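Local coordinates for TonB-dependent siderophore receptor (Pseudomonas aeruginosa 39016, PDB 5NEC), which probably carries iron-siderophore complexes, and siderophore-drug conjugates that mimic them, across the outer membrane using energy passed on by TonB, at residues K373-I378 with I419-A424; Q309-T314 with N333-T338; T285-H290 with R299-Y304; Q180-G185 with L217-G222; G163-S168 with L726-F731. All blocks are in the same frame, centred on the assembly; numbering follows the deposited sequence.

Contact 5 opens first, at 163-168 on the first strand of the barrel, and is completed by 726-731 near the C terminus, so the other four all lie within its span of more than 550 residues. They follow one another in series. Contact 4 joins two neighbouring turns at one barrel end, contact 3 zips the hairpin of strands 276-291 and 296-316, and contact 2 pairs the far end of strand 296-316 with 327-354. Contact 1 then ties 419-424 back onto strand 357-379. Contacts 1 and 2 touch, their centres about 9 Å apart, whereas contacts 2 and 3 share a strand but lie about 33 Å apart, centre to centre. Contact 5 seals the barrel.

Contact 1: residues K373-I378 with I419-A424; sequences KRDGYI and ITRKYA
I378 and T420 form an antiparallel hydrogen-bonded pair, next to the non-hydrogen-bonded pair Y377-R421, but the two segments soon part, their directions being 139° apart. I378 N gives a short bond to T420 O (2.7 Å), T420 N answers to I378 O, and K422 N bonds to G376 O. Beyond this, D375 takes over from the backbone. Its CG stands anti to the backbone N (chi1 -159°), and the carboxylate gathers four donors: OD1 accepts A424 N at 2.8 Å, while OD2 takes Y423 N on its syn lone pair and is gripped side-on by R421. R421 NE lies 2.9 Å from D375 OD2 on the anti lone pair, and R421 NH2 comes to the same oxygen from above the carboxylate plane. An aspartate suits the spot, being short enough to hold a turn's N-H groups while probably offsetting the charge of R421. A bend at chi2 (-74°) brings R421 CD over one face of the Y377 ring, 3.9 Å from its centroid, as a CH-pi contact; a further bend at chi3 turns NE to D375. The Y423 ring puts CE1 above the guanidinium. I419 CG2 touches Y377 CD1 at 3.5 Å. The arrangement is that of a long loop, probably extracellular as in related receptors, pinned onto a strand of the beta-barrel of a TonB-dependent receptor.

Contact 2: residues Q309-T314 with N333-T338; sequences QDYLWT and NNRVST
Six backbone hydrogen bonds couple Q309, Y311 and W313 to S337, R335 and N333, the two strands running antiparallel. The bond from W313 N to N333 O, 2.8 Å, is returned by N333 N to W313 O, and the other two pairs are bonded both ways in the same manner. Among side chains, R335 NH1 approaches Q309 OE1 at 2.7 Å, yet the bond is weak because the N-H points well off the oxygen (126°). The other guanidinium nitrogen, R335 NH2, lies 3.4 Å from Y311 CD2, with the side chains side by side and their flat groups 66° apart. Arginine suits this place: its long chain lets one flat end reach the Q309 amide while lying beside the Y311 ring. Next to this, W313 packs on N333. Its CG sits between backbone N and carbonyl carbon (chi1 76°), and the indole lies side by side with the N333 side chain, N333 CB over the six-membered ring, 3.8 Å from its centroid, in a CH-pi contact. On the opposite face, D310 OD1, hydrogen-bonded to Y377 OH, meets V336 CG2 at 3.5 Å, and L312 CD1 touches N334 CB at 3.9 Å. N334 OD1 accepts a hydrogen bond from Y377 N of strand 357-379, and its ND2 bonds to Q332. Strand 276-291 flanks 309-314 on its other side, while Y311 and W313 reach P90 of the plug, so their face looks into the barrel.

Contact 3: residues T285-H290 with R299-Y304; sequences TITVEH and RNTSRY
T285 OG1 lies at the edge of the R303 guanidinium, in its plane, where NE donates a nearly straight hydrogen bond (2.9 Å, 163°) and NH2 adds a weak one at 3.3 Å. A bend at chi3 (-73°) turns R303 NE toward that hydroxyl, and the remaining nitrogen, NH1, bonds to V108 O of the plug region. The second guanidinium, of R299, stands 65° from the carboxylate plane of E289. The two side chains run side by side, CG against CG at 3.7 Å, until R299 NH1 makes a salt bridge to E289 OE2 (3.0 Å). E289 OE1 is held in turn by R226. Between the arginines, T287 CG2 meets T301 OG1 at 3.7 Å, branched residues that favour extended backbone. On the other face, I286 and V288 lie on the surface beside N300, hydrogen-bonded to T346 and N344, and S302, hydrogen-bonded to N344; four backbone bonds pair them, such as I286 N to S302 O, 2.8 Å. A bound detergent molecule touches S302 and Y304. Threonines and charged groups thus turn to the barrel interior, where R303 reaches the plug, while the outer face mixes these polar groups with I286 and V288, where lipid or detergent would be expected.

Contact 4: residues Q180-G185 with L217-G222; sequences QEFLDG and LTFGLG
F182 pushes its ring tip into the notch between L217 and F219. Its CZ comes 3.8 Å from L217 CD2 and 4.0 Å from F219 CE2, and the F182 side chain crosses that of L217 at about a right angle. At the root of this reach, F182 CG takes the crowded position between backbone N and carbonyl carbon (chi1 70°). L183 adds a smaller bump, laying CD1 at the edge of the F219 ring, 4.1 Å from CD2. Further on, L221 fills a hollow at the turn, setting CD1 and CB each 3.7 Å from G185 O. G185 suits this place, since its phi is positive (79°), a conformation that glycine adopts easily. L183 and D184 also have positive phi, curling the chain so that a weak G185 N to F182 O bond closes the turn. No hydrogen bond joins the segments: strand 187-200 pairs with both strands, and the large apolar groups meet beside A187. Such side-by-side tight turns are consistent with the short turns at the periplasmic end of TonB-dependent receptor barrels.

Contact 5: residues G163-S168 with L726-F731; sequences GFTYGS and LFSTNF
T165 OG1 and S728 OG share a hydrogen bond of 2.7 Å, joining two small hydroxyl residues where the CA atoms come closest, in a non-hydrogen-bonded pair. On the opposite face, T729 CB sits over the F164 ring, 4.0 Å from its centroid and displaced toward the rim, a CH-pi contact. F164 CG lies between the backbone N and carbonyl carbon (chi1 63°). The F164 and T729 side chains lie side by side, and F164 CE2 meets the F731 ring near its plane, 4.1 Å from CE1. Glycines make room along the hydroxyl face: N730 ND2 packs 3.6 Å from G163 CA, and L726 CD2 lies 3.8 Å from G167 CA. Behind these side chains, two-way backbone bonds of F164 with T729 and Y166 with F727 fix the antiparallel register, F727 N to Y166 O measuring 2.8 Å. Strand 159-167 is flanked by 172-182, and 724-733 by 693-700, so this pairing of the first and last barrel strands closes the cylinder.

Contact 1: residues K373-I378 with I419-A424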
# COMPACT_ATOMS: atom_id res chain seq x y z
N LYS A 373 4.11 21.89 -0.00
CA LYS A 373 5.15 22.70 0.60
C LYS A 373 6.13 21.75 1.25
O LYS A 373 5.76 21.07 2.19
CB LYS A 373 4.54 23.62 1.65
CG LYS A 373 3.48 24.53 1.07
CD LYS A 373 3.03 25.60 2.08
CE LYS A 373 2.46 26.85 1.38
NZ LYS A 373 0.98 26.96 1.50
N ARG A 374 7.36 21.69 0.73
CA ARG A 374 8.41 20.84 1.31
C ARG A 374 9.46 21.70 2.04
O ARG A 374 10.10 22.54 1.43
CB ARG A 374 9.07 19.93 0.26
CG ARG A 374 9.98 18.86 0.89
CD ARG A 374 10.68 17.88 -0.06
NE ARG A 374 11.46 18.54 -1.13
CZ ARG A 374 12.71 19.01 -1.04
NH1 ARG A 374 13.41 18.94 0.10
NH2 ARG A 374 13.27 19.58 -2.11
N ASP A 375 9.63 21.49 3.34
CA ASP A 375 10.66 22.18 4.13
C ASP A 375 11.46 21.10 4.89
O ASP A 375 11.42 19.95 4.53
CB ASP A 375 10.00 23.21 5.07
CG ASP A 375 10.98 24.31 5.54
OD1 ASP A 375 11.67 24.92 4.70
OD2 ASP A 375 11.08 24.57 6.77
N GLY A 376 12.22 21.48 5.91
CA GLY A 376 12.97 20.55 6.72
C GLY A 376 13.58 21.22 7.93
O GLY A 376 13.18 22.32 8.29
N TYR A 377 14.55 20.55 8.55
CA TYR A 377 15.27 21.04 9.71
C TYR A 377 16.76 21.14 9.38
O TYR A 377 17.23 20.48 8.48
CB TYR A 377 15.11 20.09 10.91
CG TYR A 377 13.72 19.99 11.47
CD1 TYR A 377 13.25 20.91 12.42
CD2 TYR A 377 12.87 18.96 11.08
CE1 TYR A 377 11.97 20.83 12.95
CE2 TYR A 377 11.58 18.87 11.60
CZ TYR A 377 11.14 19.80 12.53
OH TYR A 377 9.87 19.68 13.05
N ILE A 378 17.48 21.99 10.10
CA ILE A 378 18.92 22.08 10.08
C ILE A 378 19.37 21.56 11.42
O ILE A 378 18.94 22.06 12.45
CB ILE A 378 19.38 23.56 9.95
CG1 ILE A 378 18.92 24.17 8.62
CG2 ILE A 378 20.90 23.70 10.11
CD1 ILE A 378 18.72 25.66 8.75
N ILE A 419 18.50 22.13 16.67
CA ILE A 419 17.50 21.79 15.66
C ILE A 419 16.77 23.10 15.34
O ILE A 419 16.12 23.66 16.21
CB ILE A 419 16.46 20.79 16.21
CG1 ILE A 419 17.14 19.48 16.64
CG2 ILE A 419 15.39 20.46 15.17
CD1 ILE A 419 16.20 18.48 17.30
N THR A 420 16.89 23.60 14.12
CA THR A 420 16.04 24.70 13.68
C THR A 420 15.38 24.34 12.35
O THR A 420 15.99 23.66 11.53
CB THR A 420 16.83 26.03 13.57
OG1 THR A 420 17.94 25.87 12.67
CG2 THR A 420 17.37 26.47 14.94
N ARG A 421 14.14 24.77 12.15
CA ARG A 421 13.48 24.69 10.84
C ARG A 421 14.23 25.55 9.81
O ARG A 421 14.72 26.62 10.15
CB ARG A 421 12.03 25.19 10.95
CG ARG A 421 11.04 24.20 11.53
CD ARG A 421 10.72 23.09 10.53
NE ARG A 421 10.07 23.60 9.32
CZ ARG A 421 8.78 23.95 9.22
NH1 ARG A 421 7.98 23.86 10.27
NH2 ARG A 421 8.27 24.39 8.06
N LYS A 422 14.32 25.08 8.57
CA LYS A 422 14.88 25.87 7.45
C LYS A 422 14.02 27.08 7.14
O LYS A 422 14.54 28.14 6.84
CB LYS A 422 14.97 25.04 6.16
CG LYS A 422 16.06 24.01 6.14
CD LYS A 422 16.12 23.25 4.82
CE LYS A 422 17.12 22.09 4.94
NZ LYS A 422 16.91 21.02 3.93
N TYR A 423 12.70 26.89 7.18
CA TYR A 423 11.74 27.90 6.78
C TYR A 423 12.06 28.48 5.39
O TYR A 423 11.90 29.66 5.16
CB TYR A 423 11.64 28.97 7.85
CG TYR A 423 10.86 28.55 9.09
CD1 TYR A 423 9.59 27.96 8.98
CD2 TYR A 423 11.39 28.76 10.38
CE1 TYR A 423 8.87 27.59 10.11
CE2 TYR A 423 10.67 28.39 11.51
CZ TYR A 423 9.42 27.82 11.37
OH TYR A 423 8.68 27.44 12.45
N ALA A 424 12.49 27.60 4.48
CA ALA A 424 12.88 27.98 3.14
C ALA A 424 12.39 26.89 2.20
O ALA A 424 13.18 26.15 1.63
CB ALA A 424 14.40 28.14 3.07

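Contact 2: residues Q309-T314 with N333-T338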
# COMPACT_ATOMS: atom_id res chain seq x y z
N GLN A 309 3.09 16.30 7.49
CA GLN A 309 4.10 15.38 7.99
C GLN A 309 5.26 16.15 8.59
O GLN A 309 5.76 17.10 8.00
CB GLN A 309 4.60 14.50 6.87
CG GLN A 309 3.59 13.45 6.50
CD GLN A 309 4.01 12.66 5.30
OE1 GLN A 309 4.72 13.18 4.43
NE2 GLN A 309 3.58 11.39 5.22
N ASP A 310 5.67 15.73 9.77
CA ASP A 310 6.75 16.34 10.51
C ASP A 310 7.60 15.17 11.08
O ASP A 310 7.25 14.57 12.13
CB ASP A 310 6.15 17.27 11.57
CG ASP A 310 7.19 18.10 12.29
OD1 ASP A 310 8.37 18.18 11.88
OD2 ASP A 310 6.81 18.68 13.32
N TYR A 311 8.67 14.83 10.34
CA TYR A 311 9.50 13.65 10.58
C TYR A 311 10.96 14.06 10.81
O TYR A 311 11.48 14.90 10.09
CB TYR A 311 9.51 12.72 9.35
CG TYR A 311 8.20 12.07 8.95
CD1 TYR A 311 7.03 12.21 9.71
CD2 TYR A 311 8.12 11.27 7.80
CE1 TYR A 311 5.84 11.60 9.33
CE2 TYR A 311 6.93 10.64 7.42
CZ TYR A 311 5.80 10.81 8.19
OH TYR A 311 4.61 10.22 7.85
N LEU A 312 11.59 13.44 11.81
CA LEU A 312 13.04 13.52 12.04
C LEU A 312 13.53 12.17 12.59
O LEU A 312 13.12 11.75 13.68
CB LEU A 312 13.36 14.61 13.05
CG LEU A 312 14.78 14.71 13.64
CD1 LEU A 312 15.75 14.93 12.54
CD2 LEU A 312 14.91 15.85 14.64
N TRP A 313 14.42 11.52 11.86
CA TRP A 313 14.84 10.17 12.22
C TRP A 313 16.34 9.96 11.96
O TRP A 313 17.00 10.79 11.35
CB TRP A 313 13.97 9.14 11.50
CG TRP A 313 14.27 8.94 10.06
CD1 TRP A 313 14.99 7.93 9.53
CD2 TRP A 313 13.84 9.75 8.96
NE1 TRP A 313 15.06 8.05 8.16
CE2 TRP A 313 14.36 9.16 7.78
CE3 TRP A 313 13.06 10.91 8.86
CZ2 TRP A 313 14.12 9.71 6.50
CZ3 TRP A 313 12.83 11.44 7.58
CH2 TRP A 313 13.37 10.84 6.42
N THR A 314 16.83 8.82 12.45
CA THR A 314 18.26 8.47 12.38
C THR A 314 18.51 7.37 11.35
O THR A 314 17.74 6.43 11.24
CB THR A 314 18.76 8.02 13.76
OG1 THR A 314 18.54 9.06 14.72
CG2 THR A 314 20.25 7.63 13.73
N ASN A 333 18.05 12.40 9.32
CA ASN A 333 17.27 12.75 8.14
C ASN A 333 15.93 13.27 8.59
O ASN A 333 15.46 12.94 9.69
CB ASN A 333 17.11 11.55 7.23
CG ASN A 333 16.96 11.94 5.76
OD1 ASN A 333 16.68 13.09 5.40
ND2 ASN A 333 17.17 10.97 4.89
N ASN A 334 15.32 14.11 7.76
CA ASN A 334 14.08 14.76 8.14
C ASN A 334 13.26 15.22 6.96
O ASN A 334 13.75 15.36 5.84
CB ASN A 334 14.36 15.96 9.05
CG ASN A 334 14.98 17.12 8.32
OD1 ASN A 334 14.30 17.84 7.60
ND2 ASN A 334 16.27 17.32 8.51
N ARG A 335 11.98 15.46 7.25
CA ARG A 335 11.07 16.06 6.30
C ARG A 335 9.90 16.74 7.01
O ARG A 335 9.30 16.18 7.93
CB ARG A 335 10.56 15.01 5.33
CG ARG A 335 9.84 15.63 4.14
CD ARG A 335 9.62 14.66 2.99
NE ARG A 335 9.45 13.27 3.44
CZ ARG A 335 8.40 12.79 4.11
NH1 ARG A 335 7.38 13.56 4.47
NH2 ARG A 335 8.40 11.51 4.46
N VAL A 336 9.63 17.97 6.59
CA VAL A 336 8.43 18.69 6.98
C VAL A 336 7.66 18.98 5.70
O VAL A 336 8.20 19.57 4.77
CB VAL A 336 8.74 19.98 7.72
CG1 VAL A 336 7.44 20.68 8.10
CG2 VAL A 336 9.59 19.66 8.96
N SER A 337 6.40 18.57 5.67
CA SER A 337 5.64 18.57 4.45
C SER A 337 4.18 18.94 4.71
O SER A 337 3.60 18.49 5.68
CB SER A 337 5.77 17.19 3.85
OG SER A 337 5.04 17.06 2.65
N THR A 338 3.59 19.78 3.86
CA THR A 338 2.13 20.01 3.86
C THR A 338 1.61 19.87 2.46
O THR A 338 2.20 20.40 1.54
CB THR A 338 1.72 21.40 4.40
OG1 THR A 338 2.16 21.52 5.75
CG2 THR A 338 0.19 21.58 4.40

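Contact 3: residues T285-H290 with R299-Y304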
# COMPACT_ATOMS: atom_id res chain seq x y z
N THR A 285 -15.01 13.84 1.31
CA THR A 285 -15.45 13.37 0.01
C THR A 285 -16.97 13.55 -0.09
O THR A 285 -17.68 13.22 0.86
CB THR A 285 -15.07 11.88 -0.22
OG1 THR A 285 -13.67 11.72 -0.01
CG2 THR A 285 -15.38 11.44 -1.63
N ILE A 286 -17.43 14.08 -1.22
CA ILE A 286 -18.87 14.29 -1.49
C ILE A 286 -19.20 13.69 -2.83
O ILE A 286 -18.65 14.10 -3.85
CB ILE A 286 -19.21 15.80 -1.49
CG1 ILE A 286 -19.06 16.34 -0.06
CG2 ILE A 286 -20.63 16.06 -1.96
CD1 ILE A 286 -18.88 17.82 0.03
N THR A 287 -20.11 12.72 -2.83
CA THR A 287 -20.47 11.96 -4.04
C THR A 287 -21.96 12.14 -4.32
O THR A 287 -22.78 11.86 -3.44
CB THR A 287 -20.11 10.46 -3.86
OG1 THR A 287 -18.73 10.34 -3.49
CG2 THR A 287 -20.32 9.69 -5.15
N VAL A 288 -22.31 12.59 -5.53
CA VAL A 288 -23.71 12.70 -5.98
C VAL A 288 -23.93 11.77 -7.19
O VAL A 288 -23.22 11.89 -8.18
CB VAL A 288 -24.07 14.16 -6.37
CG1 VAL A 288 -25.53 14.25 -6.84
CG2 VAL A 288 -23.84 15.08 -5.18
N GLU A 289 -24.89 10.85 -7.08
CA GLU A 289 -25.26 9.93 -8.17
C GLU A 289 -26.70 10.16 -8.57
O GLU A 289 -27.56 10.35 -7.71
CB GLU A 289 -25.14 8.48 -7.74
CG GLU A 289 -23.80 7.84 -7.94
CD GLU A 289 -23.85 6.35 -7.68
OE1 GLU A 289 -24.37 5.95 -6.61
OE2 GLU A 289 -23.39 5.57 -8.55
N HIS A 290 -26.98 10.09 -9.87
CA HIS A 290 -28.34 10.19 -10.37
C HIS A 290 -28.53 9.25 -11.55
O HIS A 290 -27.78 9.30 -12.52
CB HIS A 290 -28.67 11.64 -10.79
CG HIS A 290 -30.04 11.79 -11.39
ND1 HIS A 290 -31.20 11.52 -10.68
CD2 HIS A 290 -30.43 12.15 -12.63
CE1 HIS A 290 -32.24 11.72 -11.46
NE2 HIS A 290 -31.80 12.11 -12.65
N ARG A 299 -22.52 10.64 -12.26
CA ARG A 299 -21.91 10.67 -10.92
C ARG A 299 -20.90 11.80 -10.84
O ARG A 299 -20.09 11.98 -11.76
CB ARG A 299 -21.25 9.34 -10.67
CG ARG A 299 -20.62 9.14 -9.30
CD ARG A 299 -19.54 8.10 -9.47
NE ARG A 299 -19.10 7.56 -8.19
CZ ARG A 299 -19.51 6.41 -7.65
NH1 ARG A 299 -20.42 5.64 -8.25
NH2 ARG A 299 -19.01 6.05 -6.46
N ASN A 300 -20.96 12.59 -9.77
CA ASN A 300 -19.97 13.63 -9.50
C ASN A 300 -19.38 13.38 -8.13
O ASN A 300 -20.10 13.13 -7.19
CB ASN A 300 -20.55 15.03 -9.57
CG ASN A 300 -19.47 16.10 -9.62
OD1 ASN A 300 -19.04 16.52 -10.68
ND2 ASN A 300 -19.01 16.53 -8.45
N THR A 301 -18.06 13.45 -8.04
CA THR A 301 -17.34 13.23 -6.81
C THR A 301 -16.40 14.41 -6.59
O THR A 301 -15.67 14.81 -7.50
CB THR A 301 -16.54 11.93 -6.87
OG1 THR A 301 -17.44 10.85 -7.15
CG2 THR A 301 -15.80 11.64 -5.54
N SER A 302 -16.44 14.96 -5.39
CA SER A 302 -15.55 16.03 -4.99
C SER A 302 -14.77 15.57 -3.79
O SER A 302 -15.37 15.07 -2.84
CB SER A 302 -16.35 17.28 -4.64
OG SER A 302 -17.13 17.65 -5.75
N ARG A 303 -13.45 15.70 -3.85
CA ARG A 303 -12.60 15.40 -2.72
C ARG A 303 -11.71 16.62 -2.40
O ARG A 303 -11.07 17.18 -3.29
CB ARG A 303 -11.78 14.13 -2.99
CG ARG A 303 -10.84 13.78 -1.84
CD ARG A 303 -10.28 12.39 -1.99
NE ARG A 303 -11.30 11.39 -1.69
CZ ARG A 303 -11.24 10.11 -2.05
NH1 ARG A 303 -10.19 9.62 -2.72
NH2 ARG A 303 -12.23 9.28 -1.72
N TYR A 304 -11.73 17.04 -1.14
CA TYR A 304 -10.73 17.93 -0.59
C TYR A 304 -9.90 17.15 0.44
O TYR A 304 -10.45 16.51 1.35
CB TYR A 304 -11.34 19.17 0.05
CG TYR A 304 -10.27 20.13 0.52
CD1 TYR A 304 -9.77 21.13 -0.33
CD2 TYR A 304 -9.70 20.01 1.79
CE1 TYR A 304 -8.76 21.99 0.07
CE2 TYR A 304 -8.69 20.87 2.20
CZ TYR A 304 -8.22 21.85 1.35
OH TYR A 304 -7.21 22.68 1.77

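Contact 4: residues Q180-G185 with L217-G222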
# COMPACT_ATOMS: atom_id res chain seq x y z
N GLN A 180 -26.23 3.33 11.50
CA GLN A 180 -27.64 3.51 11.91
C GLN A 180 -28.47 4.16 10.81
O GLN A 180 -28.12 5.23 10.33
CB GLN A 180 -27.70 4.40 13.15
CG GLN A 180 -28.92 4.24 14.04
CD GLN A 180 -28.61 3.57 15.37
OE1 GLN A 180 -27.62 3.90 16.04
NE2 GLN A 180 -29.45 2.64 15.77
N GLU A 181 -29.59 3.54 10.44
CA GLU A 181 -30.56 4.19 9.54
C GLU A 181 -31.29 5.33 10.25
O GLU A 181 -31.46 5.32 11.47
CB GLU A 181 -31.57 3.19 9.00
CG GLU A 181 -30.97 2.18 8.03
CD GLU A 181 -32.01 1.26 7.39
OE1 GLU A 181 -33.21 1.33 7.75
OE2 GLU A 181 -31.63 0.42 6.53
N PHE A 182 -31.68 6.34 9.47
CA PHE A 182 -32.58 7.40 9.93
C PHE A 182 -33.38 7.95 8.72
O PHE A 182 -33.25 7.42 7.61
CB PHE A 182 -31.82 8.48 10.72
CG PHE A 182 -30.88 9.33 9.88
CD1 PHE A 182 -29.67 8.82 9.41
CD2 PHE A 182 -31.19 10.66 9.59
CE1 PHE A 182 -28.83 9.62 8.64
CE2 PHE A 182 -30.35 11.45 8.83
CZ PHE A 182 -29.16 10.93 8.36
N LEU A 183 -34.22 8.97 8.94
CA LEU A 183 -35.24 9.40 7.96
C LEU A 183 -36.04 8.20 7.42
O LEU A 183 -36.22 8.06 6.21
CB LEU A 183 -34.62 10.18 6.80
CG LEU A 183 -33.78 11.40 7.16
CD1 LEU A 183 -33.13 11.98 5.92
CD2 LEU A 183 -34.58 12.48 7.90
N ASP A 184 -36.47 7.33 8.34
CA ASP A 184 -37.24 6.11 8.01
C ASP A 184 -36.59 5.23 6.95
O ASP A 184 -37.25 4.79 6.01
CB ASP A 184 -38.67 6.49 7.58
CG ASP A 184 -39.42 7.26 8.65
OD1 ASP A 184 -39.53 6.73 9.78
OD2 ASP A 184 -39.91 8.38 8.36
N GLY A 185 -35.29 4.99 7.08
CA GLY A 185 -34.57 4.12 6.14
C GLY A 185 -34.16 4.74 4.80
O GLY A 185 -33.57 4.04 3.97
N LEU A 217 -22.22 9.89 5.97
CA LEU A 217 -23.67 10.08 5.83
C LEU A 217 -24.06 9.73 4.42
O LEU A 217 -23.41 10.17 3.49
CB LEU A 217 -24.05 11.53 6.04
CG LEU A 217 -24.16 12.02 7.48
CD1 LEU A 217 -24.33 13.53 7.50
CD2 LEU A 217 -25.34 11.37 8.18
N THR A 218 -25.12 8.95 4.25
CA THR A 218 -25.62 8.65 2.93
C THR A 218 -27.14 8.90 2.91
O THR A 218 -27.82 8.68 3.91
CB THR A 218 -25.23 7.21 2.53
OG1 THR A 218 -25.22 7.11 1.11
CG2 THR A 218 -26.22 6.18 3.11
N PHE A 219 -27.64 9.41 1.78
CA PHE A 219 -29.06 9.81 1.63
C PHE A 219 -29.59 9.24 0.33
O PHE A 219 -28.84 9.08 -0.63
CB PHE A 219 -29.23 11.33 1.56
CG PHE A 219 -28.72 12.07 2.78
CD1 PHE A 219 -27.42 12.53 2.85
CD2 PHE A 219 -29.57 12.35 3.83
CE1 PHE A 219 -26.96 13.21 3.97
CE2 PHE A 219 -29.13 13.04 4.95
CZ PHE A 219 -27.82 13.46 5.04
N GLY A 220 -30.90 8.98 0.31
CA GLY A 220 -31.58 8.47 -0.87
C GLY A 220 -31.33 6.99 -1.09
O GLY A 220 -31.25 6.55 -2.24
N LEU A 221 -31.23 6.22 0.00
CA LEU A 221 -31.08 4.76 -0.09
C LEU A 221 -32.22 4.13 -0.88
O LEU A 221 -33.39 4.45 -0.67
CB LEU A 221 -31.04 4.13 1.31
CG LEU A 221 -29.77 4.42 2.13
CD1 LEU A 221 -29.94 3.98 3.58
CD2 LEU A 221 -28.55 3.77 1.51
N GLY A 222 -31.89 3.26 -1.84
CA GLY A 222 -32.87 2.67 -2.73
C GLY A 222 -33.48 3.56 -3.80
O GLY A 222 -34.22 3.05 -4.64

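Contact 5: residues G163-S168 with L726-F731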
# COMPACT_ATOMS: atom_id res chain seq x y z
N GLY A 163 -14.14 -3.85 18.64
CA GLY A 163 -13.12 -4.80 19.04
C GLY A 163 -12.02 -4.18 19.87
O GLY A 163 -11.75 -2.98 19.78
N PHE A 164 -11.39 -5.01 20.69
CA PHE A 164 -10.14 -4.64 21.28
C PHE A 164 -9.14 -5.78 21.17
O PHE A 164 -9.49 -6.94 21.34
CB PHE A 164 -10.31 -4.08 22.70
CG PHE A 164 -10.87 -5.06 23.69
CD1 PHE A 164 -10.04 -6.00 24.32
CD2 PHE A 164 -12.22 -5.01 24.05
CE1 PHE A 164 -10.54 -6.89 25.26
CE2 PHE A 164 -12.73 -5.90 24.99
CZ PHE A 164 -11.89 -6.85 25.60
N THR A 165 -7.90 -5.43 20.84
CA THR A 165 -6.81 -6.37 20.63
C THR A 165 -5.65 -6.00 21.56
O THR A 165 -5.21 -4.84 21.59
CB THR A 165 -6.30 -6.34 19.17
OG1 THR A 165 -7.39 -6.57 18.27
CG2 THR A 165 -5.22 -7.41 18.93
N TYR A 166 -5.21 -6.99 22.34
CA TYR A 166 -4.04 -6.86 23.20
C TYR A 166 -2.93 -7.77 22.68
O TYR A 166 -3.19 -8.91 22.26
CB TYR A 166 -4.39 -7.21 24.63
CG TYR A 166 -5.21 -6.16 25.36
CD1 TYR A 166 -4.74 -4.86 25.50
CD2 TYR A 166 -6.43 -6.48 25.96
CE1 TYR A 166 -5.46 -3.90 26.16
CE2 TYR A 166 -7.16 -5.51 26.64
CZ TYR A 166 -6.66 -4.22 26.74
OH TYR A 166 -7.35 -3.24 27.41
N GLY A 167 -1.69 -7.27 22.70
CA GLY A 167 -0.54 -7.99 22.14
C GLY A 167 0.67 -8.16 23.05
O GLY A 167 0.86 -7.41 24.00
N SER A 168 1.50 -9.14 22.71
CA SER A 168 2.80 -9.37 23.37
C SER A 168 3.84 -8.27 23.10
O SER A 168 4.81 -8.14 23.83
CB SER A 168 3.38 -10.71 22.94
OG SER A 168 3.54 -10.74 21.54
N LEU A 726 -1.23 -11.87 19.35
CA LEU A 726 -2.36 -10.92 19.50
C LEU A 726 -3.61 -11.68 19.93
O LEU A 726 -3.94 -12.72 19.35
CB LEU A 726 -2.62 -10.17 18.18
CG LEU A 726 -1.46 -9.41 17.52
CD1 LEU A 726 -1.82 -8.97 16.10
CD2 LEU A 726 -1.01 -8.21 18.36
N PHE A 727 -4.29 -11.18 20.97
CA PHE A 727 -5.59 -11.70 21.39
C PHE A 727 -6.64 -10.64 21.13
O PHE A 727 -6.52 -9.53 21.64
CB PHE A 727 -5.61 -12.07 22.88
CG PHE A 727 -6.80 -12.92 23.28
CD1 PHE A 727 -6.74 -14.33 23.19
CD2 PHE A 727 -7.99 -12.34 23.73
CE1 PHE A 727 -7.85 -15.11 23.55
CE2 PHE A 727 -9.09 -13.13 24.09
CZ PHE A 727 -9.02 -14.51 24.00
N SER A 728 -7.67 -10.98 20.37
CA SER A 728 -8.78 -10.07 20.04
C SER A 728 -10.10 -10.53 20.63
O SER A 728 -10.40 -11.71 20.61
CB SER A 728 -8.95 -9.97 18.53
OG SER A 728 -7.88 -9.23 18.00
N THR A 729 -10.88 -9.56 21.14
CA THR A 729 -12.28 -9.76 21.50
C THR A 729 -13.09 -8.86 20.54
O THR A 729 -12.92 -7.64 20.57
CB THR A 729 -12.53 -9.33 22.96
OG1 THR A 729 -11.71 -10.11 23.85
CG2 THR A 729 -14.01 -9.51 23.35
N ASN A 730 -13.96 -9.46 19.71
CA ASN A 730 -14.84 -8.71 18.79
C ASN A 730 -16.33 -8.82 19.15
O ASN A 730 -16.81 -9.92 19.37
CB ASN A 730 -14.61 -9.17 17.35
CG ASN A 730 -13.18 -8.91 16.89
OD1 ASN A 730 -12.39 -9.83 16.66
ND2 ASN A 730 -12.82 -7.64 16.82
N PHE A 731 -17.01 -7.68 19.22
CA PHE A 731 -18.45 -7.57 19.43
C PHE A 731 -19.11 -7.24 18.10
O PHE A 731 -18.55 -6.47 17.32
CB PHE A 731 -18.79 -6.43 20.40
CG PHE A 731 -18.25 -6.60 21.80
CD1 PHE A 731 -17.02 -6.02 22.17
CD2 PHE A 731 -18.99 -7.29 22.79
CE1 PHE A 731 -16.54 -6.15 23.48
CE2 PHE A 731 -18.50 -7.40 24.10
CZ PHE A 731 -17.28 -6.83 24.44